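Local coordinates for protein 4-phosphoerythronate dehydrogenase (Lactobacillus jensenii, PDB 4PRK) that probably reduces pyruvate to D-lactate with NADH, as a D-lactate dehydrogenase of the D-isomer specific 2-hydroxyacid dehydrogenase family, at residues 55-66 against 82-93. Sequence-based numbering, arbitrary orientation.
Sequences NLDDEIVYKKLA and TIDFDLAKKYHL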
ATOM      1  N   ASN A  55       2.852   0.854  43.981  1.00 78.35           N
ATOM      2  CA  ASN A  55       3.311  -0.468  44.355  1.00 79.31           C
ATOM      3  C   ASN A  55       2.259  -1.214  45.186  1.00 76.03           C
ATOM      4  O   ASN A  55       1.695  -0.692  46.142  1.00 59.97           O
ATOM      5  CB  ASN A  55       4.600  -0.369  45.175  1.00 81.37           C
ATOM      6  CG  ASN A  55       5.838  -0.177  44.323  1.00 75.38           C
ATOM      7  OD1 ASN A  55       6.024   0.865  43.711  1.00 80.24           O
ATOM      8  ND2 ASN A  55       6.698  -1.179  44.300  1.00 71.48           N
ATOM      9  N   LEU A  56       2.037  -2.456  44.783  1.00 71.59           N
ATOM     10  CA  LEU A  56       1.274  -3.478  45.500  1.00 76.04           C
ATOM     11  C   LEU A  56       2.279  -4.202  46.426  1.00 79.01           C
ATOM     12  O   LEU A  56       2.850  -5.272  46.098  1.00 73.07           O
ATOM     13  CB  LEU A  56       0.573  -4.434  44.501  1.00 72.42           C
ATOM     14  CG  LEU A  56      -0.584  -5.340  44.972  1.00 68.46           C
ATOM     15  CD1 LEU A  56      -1.841  -4.563  45.340  1.00 65.90           C
ATOM     16  CD2 LEU A  56      -0.930  -6.381  43.916  1.00 71.01           C
ATOM     17  N   ASP A  57       2.504  -3.577  47.578  1.00 76.83           N
ATOM     18  CA  ASP A  57       3.588  -3.958  48.490  1.00 78.77           C
ATOM     19  C   ASP A  57       3.138  -5.017  49.538  1.00 83.08           C
ATOM     20  O   ASP A  57       3.688  -6.128  49.546  1.00 75.86           O
ATOM     21  CB  ASP A  57       4.250  -2.714  49.140  1.00 78.83           C
ATOM     22  CG  ASP A  57       3.325  -1.466  49.194  1.00 85.67           C
ATOM     23  OD1 ASP A  57       2.112  -1.558  48.906  1.00 94.04           O
ATOM     24  OD2 ASP A  57       3.817  -0.369  49.526  1.00 86.22           O
ATOM     25  N   ASP A  58       2.134  -4.685  50.373  1.00 86.29           N
ATOM     26  CA  ASP A  58       1.613  -5.583  51.442  1.00 84.28           C
ATOM     27  C   ASP A  58       1.527  -7.025  50.935  1.00 82.45           C
ATOM     28  O   ASP A  58       1.215  -7.252  49.770  1.00 87.18           O
ATOM     29  CB  ASP A  58       0.196  -5.200  51.942  1.00 86.64           C
ATOM     30  CG  ASP A  58      -0.021  -3.700  52.116  1.00 89.68           C
ATOM     31  OD1 ASP A  58       0.832  -3.019  52.715  1.00 95.79           O
ATOM     32  OD2 ASP A  58      -1.084  -3.209  51.672  1.00 90.61           O
ATOM     33  N   GLU A  59       1.758  -7.994  51.815  1.00 76.06           N
ATOM     34  CA  GLU A  59       1.661  -9.407  51.441  1.00 72.56           C
ATOM     35  C   GLU A  59       0.274 -10.029  51.698  1.00 71.05           C
ATOM     36  O   GLU A  59      -0.041 -11.081  51.119  1.00 65.99           O
ATOM     37  CB  GLU A  59       2.748 -10.214  52.150  1.00 73.92           C
ATOM     38  CG  GLU A  59       2.391 -11.677  52.390  1.00 74.54           C
ATOM     39  CD  GLU A  59       3.591 -12.525  52.701  1.00 75.33           C
ATOM     40  OE1 GLU A  59       4.707 -11.974  52.709  1.00 74.07           O
ATOM     41  OE2 GLU A  59       3.412 -13.739  52.917  1.00 72.61           O
ATOM     42  N   ILE A  60      -0.542  -9.391  52.550  1.00 70.41           N
ATOM     43  CA  ILE A  60      -1.850  -9.954  52.976  1.00 76.66           C
ATOM     44  C   ILE A  60      -2.864  -9.925  51.816  1.00 81.05           C
ATOM     45  O   ILE A  60      -3.761 -10.782  51.720  1.00 72.33           O
ATOM     46  CB  ILE A  60      -2.411  -9.285  54.279  1.00 76.44           C
ATOM     47  CG1 ILE A  60      -3.318  -8.061  54.008  1.00 74.95           C
ATOM     48  CG2 ILE A  60      -1.270  -8.939  55.240  1.00 79.67           C
ATOM     49  CD1 ILE A  60      -2.629  -6.814  53.474  1.00 73.58           C
ATOM     50  N   VAL A  61      -2.685  -8.943  50.929  1.00 83.58           N
ATOM     51  CA  VAL A  61      -3.385  -8.906  49.644  1.00 82.20           C
ATOM     52  C   VAL A  61      -3.124 -10.220  48.859  1.00 83.60           C
ATOM     53  O   VAL A  61      -4.070 -10.957  48.517  1.00 84.10           O
ATOM     54  CB  VAL A  61      -2.952  -7.665  48.835  1.00 74.86           C
ATOM     55  CG1 VAL A  61      -3.603  -7.667  47.453  1.00 73.28           C
ATOM     56  CG2 VAL A  61      -3.259  -6.378  49.619  1.00 72.86           C
ATOM     57  N   TYR A  62      -1.844 -10.526  48.631  1.00 75.15           N
ATOM     58  CA  TYR A  62      -1.443 -11.748  47.936  1.00 78.77           C
ATOM     59  C   TYR A  62      -1.886 -13.011  48.682  1.00 84.10           C
ATOM     60  O   TYR A  62      -2.365 -13.958  48.050  1.00 89.41           O
ATOM     61  CB  TYR A  62       0.078 -11.818  47.737  1.00 82.20           C
ATOM     62  CG  TYR A  62       0.693 -10.690  46.937  1.00 80.71           C
ATOM     63  CD1 TYR A  62       1.111  -9.524  47.568  1.00 80.28           C
ATOM     64  CD2 TYR A  62       0.900 -10.804  45.562  1.00 80.02           C
ATOM     65  CE1 TYR A  62       1.693  -8.484  46.865  1.00 76.01           C
ATOM     66  CE2 TYR A  62       1.496  -9.769  44.845  1.00 81.60           C
ATOM     67  CZ  TYR A  62       1.885  -8.600  45.510  1.00 80.15           C
ATOM     68  OH  TYR A  62       2.475  -7.544  44.844  1.00 78.05           O
ATOM     69  N   LYS A  63      -1.707 -13.049  50.008  1.00 82.55           N
ATOM     70  CA  LYS A  63      -2.178 -14.197  50.794  1.00 83.83           C
ATOM     71  C   LYS A  63      -3.662 -14.371  50.560  1.00 75.87           C
ATOM     72  O   LYS A  63      -4.133 -15.480  50.299  1.00 69.94           O
ATOM     73  CB  LYS A  63      -1.910 -14.044  52.307  1.00 85.23           C
ATOM     74  CG  LYS A  63      -2.525 -15.174  53.150  1.00 89.39           C
ATOM     75  CD  LYS A  63      -2.098 -15.173  54.614  1.00 88.83           C
ATOM     76  CE  LYS A  63      -0.621 -15.517  54.755  1.00 91.58           C
ATOM     77  NZ  LYS A  63      -0.224 -15.893  56.140  1.00 94.29           N
ATOM     78  N   LYS A  64      -4.386 -13.261  50.635  1.00 75.91           N
ATOM     79  CA  LYS A  64      -5.842 -13.280  50.524  1.00 76.36           C
ATOM     80  C   LYS A  64      -6.415 -13.604  49.123  1.00 82.19           C
ATOM     81  O   LYS A  64      -7.469 -14.243  49.034  1.00 84.52           O
ATOM     82  CB  LYS A  64      -6.403 -11.977  51.070  1.00 70.58           C
ATOM     83  CG  LYS A  64      -6.218 -11.896  52.571  1.00 67.76           C
ATOM     84  CD  LYS A  64      -6.566 -10.524  53.096  1.00 70.23           C
ATOM     85  CE  LYS A  64      -7.601 -10.616  54.205  1.00 69.54           C
ATOM     86  NZ  LYS A  64      -8.312  -9.323  54.342  1.00 73.07           N
ATOM     87  N   LEU A  65      -5.745 -13.180  48.041  1.00 78.95           N
ATOM     88  CA  LEU A  65      -6.132 -13.632  46.681  1.00 73.14           C
ATOM     89  C   LEU A  65      -5.983 -15.145  46.570  1.00 69.85           C
ATOM     90  O   LEU A  65      -6.883 -15.847  46.085  1.00 67.29           O
ATOM     91  CB  LEU A  65      -5.271 -12.992  45.595  1.00 66.56           C
ATOM     92  CG  LEU A  65      -5.293 -11.472  45.525  1.00 70.00           C
ATOM     93  CD1 LEU A  65      -4.257 -11.013  44.510  1.00 71.09           C
ATOM     94  CD2 LEU A  65      -6.694 -10.957  45.201  1.00 68.42           C
ATOM     95  N   ALA A  66      -4.824 -15.629  47.018  1.00 67.27           N
ATOM     96  CA  ALA A  66      -4.556 -17.057  47.123  1.00 69.43           C
ATOM     97  C   ALA A  66      -5.589 -17.748  48.004  1.00 66.26           C
ATOM     98  O   ALA A  66      -6.103 -18.784  47.633  1.00 66.41           O
ATOM     99  CB  ALA A  66      -3.163 -17.293  47.666  1.00 73.98           C
ATOM    100  N   THR A  82       5.156  -2.510  39.439  1.00 73.84           N
ATOM    101  CA  THR A  82       4.502  -2.494  40.778  1.00 73.71           C
ATOM    102  C   THR A  82       4.109  -3.893  41.298  1.00 71.09           C
ATOM    103  O   THR A  82       3.535  -4.011  42.388  1.00 63.74           O
ATOM    104  CB  THR A  82       3.242  -1.595  40.862  1.00 70.23           C
ATOM    105  OG1 THR A  82       2.148  -2.234  40.205  1.00 68.14           O
ATOM    106  CG2 THR A  82       3.475  -0.196  40.272  1.00 74.37           C
ATOM    107  N   ILE A  83       4.392  -4.942  40.525  1.00 72.59           N
ATOM    108  CA  ILE A  83       4.175  -6.296  41.015  1.00 71.85           C
ATOM    109  C   ILE A  83       5.432  -6.783  41.704  1.00 71.24           C
ATOM    110  O   ILE A  83       6.470  -6.940  41.074  1.00 64.73           O
ATOM    111  CB  ILE A  83       3.794  -7.311  39.904  1.00 69.77           C
ATOM    112  CG1 ILE A  83       2.545  -6.863  39.136  1.00 61.07           C
ATOM    113  CG2 ILE A  83       3.550  -8.702  40.510  1.00 69.91           C
ATOM    114  CD1 ILE A  83       1.251  -6.971  39.916  1.00 61.03           C
ATOM    115  N   ASP A  84       5.310  -7.029  43.004  1.00 76.85           N
ATOM    116  CA  ASP A  84       6.329  -7.732  43.771  1.00 73.67           C
ATOM    117  C   ASP A  84       6.281  -9.238  43.423  1.00 69.97           C
ATOM    118  O   ASP A  84       5.566 -10.013  44.072  1.00 62.64           O
ATOM    119  CB  ASP A  84       6.077  -7.478  45.254  1.00 72.37           C
ATOM    120  CG  ASP A  84       7.212  -7.931  46.115  1.00 74.15           C
ATOM    121  OD1 ASP A  84       7.744  -9.037  45.887  1.00 66.98           O
ATOM    122  OD2 ASP A  84       7.550  -7.178  47.041  1.00 75.60           O
ATOM    123  N   PHE A  85       7.045  -9.621  42.388  1.00 77.62           N
ATOM    124  CA  PHE A  85       7.030 -10.987  41.775  1.00 84.54           C
ATOM    125  C   PHE A  85       7.437 -12.104  42.723  1.00 89.77           C
ATOM    126  O   PHE A  85       7.147 -13.290  42.483  1.00 82.43           O
ATOM    127  CB  PHE A  85       7.983 -11.056  40.570  1.00 86.48           C
ATOM    128  CG  PHE A  85       7.388 -10.552  39.292  1.00 84.09           C
ATOM    129  CD1 PHE A  85       7.186  -9.195  39.104  1.00 82.82           C
ATOM    130  CD2 PHE A  85       7.042 -11.430  38.273  1.00 82.90           C
ATOM    131  CE1 PHE A  85       6.639  -8.713  37.928  1.00 84.72           C
ATOM    132  CE2 PHE A  85       6.492 -10.957  37.094  1.00 85.14           C
ATOM    133  CZ  PHE A  85       6.289  -9.593  36.921  1.00 84.51           C
ATOM    134  N   ASP A  86       8.170 -11.701  43.758  1.00 93.92           N
ATOM    135  CA  ASP A  86       8.595 -12.561  44.847  1.00 90.94           C
ATOM    136  C   ASP A  86       7.363 -13.119  45.587  1.00 87.96           C
ATOM    137  O   ASP A  86       7.177 -14.348  45.679  1.00 72.35           O
ATOM    138  CB  ASP A  86       9.495 -11.737  45.779  1.00 89.43           C
ATOM    139  CG  ASP A  86      10.311 -12.583  46.701  1.00 89.89           C
ATOM    140  OD1 ASP A  86      11.087 -13.432  46.211  1.00 87.12           O
ATOM    141  OD2 ASP A  86      10.190 -12.373  47.921  1.00 85.53           O
ATOM    142  N   LEU A  87       6.513 -12.216  46.083  1.00 84.05           N
ATOM    143  CA  LEU A  87       5.255 -12.627  46.701  1.00 83.26           C
ATOM    144  C   LEU A  87       4.388 -13.473  45.746  1.00 88.00           C
ATOM    145  O   LEU A  87       3.744 -14.428  46.176  1.00 93.11           O
ATOM    146  CB  LEU A  87       4.461 -11.416  47.197  1.00 82.93           C
ATOM    147  CG  LEU A  87       4.832 -10.766  48.540  1.00 84.13           C
ATOM    148  CD1 LEU A  87       5.315 -11.777  49.571  1.00 84.79           C
ATOM    149  CD2 LEU A  87       5.870  -9.678  48.367  1.00 81.65           C
ATOM    150  N   ALA A  88       4.381 -13.131  44.459  1.00 82.93           N
ATOM    151  CA  ALA A  88       3.599 -13.872  43.463  1.00 79.46           C
ATOM    152  C   ALA A  88       3.951 -15.364  43.439  1.00 77.02           C
ATOM    153  O   ALA A  88       3.072 -16.228  43.503  1.00 69.43           O
ATOM    154  CB  ALA A  88       3.800 -13.260  42.078  1.00 81.45           C
ATOM    155  N   LYS A  89       5.244 -15.657  43.334  1.00 82.49           N
ATOM    156  CA  LYS A  89       5.742 -17.039  43.344  1.00 80.66           C
ATOM    157  C   LYS A  89       5.372 -17.736  44.661  1.00 75.61           C
ATOM    158  O   LYS A  89       4.869 -18.858  44.656  1.00 71.74           O
ATOM    159  CB  LYS A  89       7.264 -17.055  43.143  1.00 81.95           C
ATOM    160  CG  LYS A  89       7.881 -18.431  42.923  1.00 85.39           C
ATOM    161  CD  LYS A  89       7.464 -19.041  41.593  1.00 86.94           C
ATOM    162  CE  LYS A  89       8.392 -20.182  41.205  1.00 88.86           C
ATOM    163  NZ  LYS A  89       8.079 -20.731  39.858  1.00 88.36           N
ATOM    164  N   LYS A  90       5.612 -17.055  45.782  1.00 80.26           N
ATOM    165  CA  LYS A  90       5.242 -17.569  47.105  1.00 81.53           C
ATOM    166  C   LYS A  90       3.807 -18.132  47.143  1.00 83.55           C
ATOM    167  O   LYS A  90       3.585 -19.226  47.678  1.00 79.92           O
ATOM    168  CB  LYS A  90       5.394 -16.474  48.166  1.00 80.02           C
ATOM    169  CG  LYS A  90       4.772 -16.850  49.502  1.00 79.73           C
ATOM    170  CD  LYS A  90       5.149 -15.868  50.586  1.00 74.78           C
ATOM    171  CE  LYS A  90       5.202 -16.557  51.931  1.00 69.50           C
ATOM    172  NZ  LYS A  90       5.918 -15.655  52.867  1.00 70.74           N
ATOM    173  N   TYR A  91       2.854 -17.387  46.566  1.00 74.56           N
ATOM    174  CA  TYR A  91       1.447 -17.762  46.604  1.00 67.44           C
ATOM    175  C   TYR A  91       0.945 -18.354  45.306  1.00 63.33           C
ATOM    176  O   TYR A  91      -0.231 -18.297  45.049  1.00 55.86           O
ATOM    177  CB  TYR A  91       0.590 -16.563  47.005  1.00 72.84           C
ATOM    178  CG  TYR A  91       0.788 -16.201  48.451  1.00 78.32           C
ATOM    179  CD1 TYR A  91       0.255 -16.995  49.465  1.00 80.36           C
ATOM    180  CD2 TYR A  91       1.536 -15.089  48.811  1.00 82.37           C
ATOM    181  CE1 TYR A  91       0.451 -16.686  50.801  1.00 82.88           C
ATOM    182  CE2 TYR A  91       1.741 -14.769  50.142  1.00 89.59           C
ATOM    183  CZ  TYR A  91       1.199 -15.572  51.133  1.00 87.29           C
ATOM    184  OH  TYR A  91       1.402 -15.242  52.452  1.00 85.50           O
ATOM    185  N   HIS A  92       1.830 -18.926  44.491  1.00 65.81           N
ATOM    186  CA  HIS A  92       1.431 -19.623  43.267  1.00 67.91           C
ATOM    187  C   HIS A  92       0.564 -18.763  42.334  1.00 64.47           C
ATOM    188  O   HIS A  92      -0.293 -19.283  41.627  1.00 65.39           O
ATOM    189  CB  HIS A  92       0.704 -20.931  43.619  1.00 73.00           C
ATOM    190  CG  HIS A  92       1.544 -21.901  44.395  1.00 83.14           C
ATOM    191  ND1 HIS A  92       1.519 -23.259  44.160  1.00 86.33           N
ATOM    192  CD2 HIS A  92       2.433 -21.711  45.400  1.00 89.06           C
ATOM    193  CE1 HIS A  92       2.353 -23.863  44.987  1.00 86.28           C
ATOM    194  NE2 HIS A  92       2.920 -22.945  45.748  1.00 91.54           N
ATOM    195  N   LEU A  93       0.804 -17.452  42.330  1.00 65.42           N
ATOM    196  CA  LEU A  93       0.029 -16.514  41.511  1.00 67.44           C
ATOM    197  C   LEU A  93       0.723 -16.238  40.163  1.00 66.29           C
ATOM    198  O   LEU A  93       1.628 -15.403  40.112  1.00 68.62           O
ATOM    199  CB  LEU A  93      -0.171 -15.176  42.258  1.00 72.47           C
ATOM    200  CG  LEU A  93      -1.172 -15.089  43.431  1.00 75.34           C
ATOM    201  CD1 LEU A  93      -0.870 -13.896  44.336  1.00 77.04           C
ATOM    202  CD2 LEU A  93      -2.617 -15.026  42.934  1.00 75.74           C
TER
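Leu87 CB stands over the centre of the Tyr62 ring, 3.8 Å from the centroid and 8° off its normal. At the ring's edge comes Leu93 CD1, 3.8 Å from Tyr62 CD2, while Leu93 CD2 reaches Leu65. Tyr91, its CG anti to the carbonyl carbon (chi1 -70°), lays its ring against the backbone of helix 60-67, with Lys63 CA over one face, 3.7 Å from the centroid, Lys90 CG on the opposite face, and Tyr62 CB against Tyr91 CD2. This is the tight, greasy half of the contact: Tyr62 and Ile83 both also touch Ile73 of strand 72-75, so helices 60-67 and 85-90 are packed together beside the parallel sheet of this smaller, flavodoxin-like domain. The phenol end of Tyr62 is pinned too. Tyr62 OH donates to Leu56 O at 2.6 Å and weakly accepts from Asp84 N; Leu56 N in turn bonds to Thr82 O at 3.2 Å.

Toward solvent, from the phenol oxygen of Tyr91 outward, the contact turns polar and looser. Tyr91 OH donates to the anti lone pair of Glu59 OE2 at 2.6 Å, the carboxylate standing 79° to the ring, and the Lys63 chain runs past the same hydroxyl. Lys90 NZ takes the syn lone pair of Glu59 OE2 in a longer salt bridge, 3.2 Å. A phenylalanine in place of Tyr91 would probably keep the ring packing but cost Glu59 OE2 the shorter of its two bonds across the contact, leaving the carboxylate freer to turn. Two donors on one oxygen, one of them cationic, should favour an ionised Glu59, a charged solvent-side tie beside a mostly apolar core that holds one bonded phenol.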